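Local coordinates for protein membrane-anchored mycosin mycp1 (Mycobacterium thermoresistibile, PDB 4HVL) that probably cleaves proteins as a subtilisin-like serine endopeptidase and forms an essential component of the ESX-1 (type VII) secretion system, at residues 67-72 and 177-182. Numbering follows the deposited sequence.
With ZN (zinc ion), chain B.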
loop_
_atom_site.group_PDB
_atom_site.type_symbol
_atom_site.label_atom_id
_atom_site.label_comp_id
_atom_site.label_asym_id
_atom_site.label_seq_id
_atom_site.Cartn_x
_atom_site.Cartn_y
_atom_site.Cartn_z
ATOM N N ALA A 67 7.351 -5.055 -6.062
ATOM C CA ALA A 67 6.061 -5.507 -6.548
ATOM C C ALA A 67 4.962 -4.621 -5.968
ATOM O O ALA A 67 4.966 -4.310 -4.752
ATOM C CB ALA A 67 5.807 -6.947 -6.167
ATOM N N VAL A 68 4.034 -4.213 -6.832
ATOM C CA VAL A 68 2.972 -3.299 -6.456
ATOM C C VAL A 68 1.640 -3.988 -6.648
ATOM O O VAL A 68 1.259 -4.288 -7.778
ATOM C CB VAL A 68 3.011 -2.024 -7.312
ATOM C CG1 VAL A 68 1.978 -1.021 -6.814
ATOM C CG2 VAL A 68 4.413 -1.419 -7.303
ATOM N N ILE A 69 0.963 -4.292 -5.540
ATOM C CA ILE A 69 -0.349 -4.935 -5.581
ATOM C C ILE A 69 -1.354 -3.797 -5.445
ATOM O O ILE A 69 -1.453 -3.152 -4.404
ATOM C CB ILE A 69 -0.501 -5.981 -4.455
ATOM C CG1 ILE A 69 0.678 -6.966 -4.501
ATOM C CG2 ILE A 69 -1.846 -6.679 -4.555
ATOM C CD1 ILE A 69 0.546 -8.145 -3.572
ATOM N N ASP A 70 -2.080 -3.535 -6.518
ATOM C CA ASP A 70 -2.881 -2.319 -6.655
ATOM C C ASP A 70 -3.882 -2.557 -7.823
ATOM O O ASP A 70 -4.390 -3.678 -7.960
ATOM C CB ASP A 70 -1.921 -1.144 -6.899
ATOM C CG ASP A 70 -2.518 0.213 -6.553
ATOM O OD1 ASP A 70 -3.562 0.553 -7.175
ATOM O OD2 ASP A 70 -1.916 0.948 -5.701
ATOM N N THR A 71 -4.165 -1.550 -8.657
ATOM C CA THR A 71 -5.193 -1.674 -9.690
ATOM C C THR A 71 -4.571 -1.864 -11.099
ATOM O O THR A 71 -5.222 -1.584 -12.108
ATOM C CB THR A 71 -6.099 -0.420 -9.730
ATOM O OG1 THR A 71 -5.310 0.703 -10.155
ATOM C CG2 THR A 71 -6.713 -0.137 -8.361
ATOM N N GLY A 72 -3.324 -2.336 -11.174
ATOM C CA GLY A 72 -2.642 -2.380 -12.466
ATOM C C GLY A 72 -1.939 -1.065 -12.790
ATOM O O GLY A 72 -2.122 -0.029 -12.106
ATOM N N ILE A 177 7.439 -5.613 -1.369
ATOM C CA ILE A 177 6.077 -5.795 -1.851
ATOM C C ILE A 177 5.170 -4.725 -1.237
ATOM O O ILE A 177 4.915 -4.711 -0.013
ATOM C CB ILE A 177 5.523 -7.193 -1.485
ATOM C CG1 ILE A 177 6.432 -8.284 -2.064
ATOM C CG2 ILE A 177 4.110 -7.360 -2.029
ATOM C CD1 ILE A 177 6.068 -9.691 -1.671
ATOM N N ASN A 178 4.663 -3.842 -2.082
ATOM C CA ASN A 178 3.756 -2.776 -1.662
ATOM C C ASN A 178 2.326 -3.240 -1.845
ATOM O O ASN A 178 1.897 -3.502 -2.979
ATOM C CB ASN A 178 3.993 -1.529 -2.519
ATOM C CG ASN A 178 3.147 -0.343 -2.096
ATOM O OD1 ASN A 178 3.511 0.440 -1.217
ATOM N ND2 ASN A 178 2.040 -0.180 -2.754
ATOM N N ILE A 179 1.588 -3.337 -0.740
ATOM C CA ILE A 179 0.201 -3.776 -0.784
ATOM C C ILE A 179 -0.711 -2.582 -0.505
ATOM O O ILE A 179 -0.764 -2.073 0.611
ATOM C CB ILE A 179 -0.080 -4.898 0.250
ATOM C CG1 ILE A 179 0.917 -6.046 0.060
ATOM C CG2 ILE A 179 -1.525 -5.383 0.111
ATOM C CD1 ILE A 179 0.663 -7.300 0.894
ATOM N N SER A 180 -1.399 -2.132 -1.544
ATOM C CA SER A 180 -2.318 -1.027 -1.437
ATOM C C SER A 180 -3.665 -1.512 -0.896
ATOM O O SER A 180 -4.441 -0.717 -0.401
ATOM C CB SER A 180 -2.519 -0.323 -2.791
ATOM O OG SER A 180 -1.289 0.106 -3.362
ATOM N N GLU A 181 -3.944 -2.816 -0.995
ATOM C CA GLU A 181 -5.244 -3.364 -0.549
ATOM C C GLU A 181 -5.375 -3.182 0.958
ATOM O O GLU A 181 -4.440 -3.477 1.711
ATOM C CB GLU A 181 -5.344 -4.861 -0.907
ATOM C CG GLU A 181 -6.558 -5.610 -0.373
ATOM C CD GLU A 181 -7.871 -5.061 -0.894
ATOM O OE1 GLU A 181 -7.955 -4.666 -2.065
ATOM O OE2 GLU A 181 -8.838 -5.019 -0.108
ATOM N N ALA A 182 -6.524 -2.681 1.397
ATOM C CA ALA A 182 -6.820 -2.625 2.820
ATOM C C ALA A 182 -8.267 -3.021 2.985
ATOM O O ALA A 182 -9.158 -2.181 2.914
ATOM C CB ALA A 182 -6.557 -1.237 3.380
HETATM ZN ZN ZN B . -7.025 -5.000 -3.821
#
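Ser180 OG donates a hydrogen bond to Asp70 OD2 at 2.6 Å, closing the C-terminal end of two neighbouring parallel strands, 65-70 and 176-179, in the seven-stranded sheet of the subtilisin fold. Behind this tip the backbones are zipped together: Asn178 N to Ala67 O (2.7 Å), Ile69 N to Asn178 O (2.8 Å) and Ser180 N to Ile69 O (3.0 Å). The tight part lies on the sheet face of Ala67, Ile69, Ile177 and Ile179. There the Ile69 chain runs across Ile177, its CD1 4.0 Å from Ile177 CG2 and 4.2 Å from Ile179 CG1, and helix 154-171 packs over this apolar patch through Leu162, Ile166 and Ala169. On the other face Val68 and Asn178 lie side by side beneath helix 102-110. Past the strand ends the contact opens out, and Ser180 and Glu181 are partly exposed. Glu181 runs alongside the strand end, and its chain, bent at chi2, places OE1 2.0 Å from a zinc ion that His133 and Thr134 also bind.

Asp70 is the predicted charge-relay aspartate. Its CG stands anti to the backbone N (chi1 -159°), which brings OD2 to Ser180; the hydroxyl meets it from above the carboxylate plane, 41° out of it. Thr105 OG1 is a second partner of OD2. OD1 receives Thr71 N on its anti lone pair, at 2.6 Å but bent, with an N-H...O angle of 131°, and is also hydrogen-bonded to His101 ND1. With two partners on each oxygen, the carboxylate is fixed in rotation, and Ser180 probably acts as a second-shell residue, helping to keep OD1 turned toward His101, consistent with the aspartate-histidine pair of a subtilase catalytic triad.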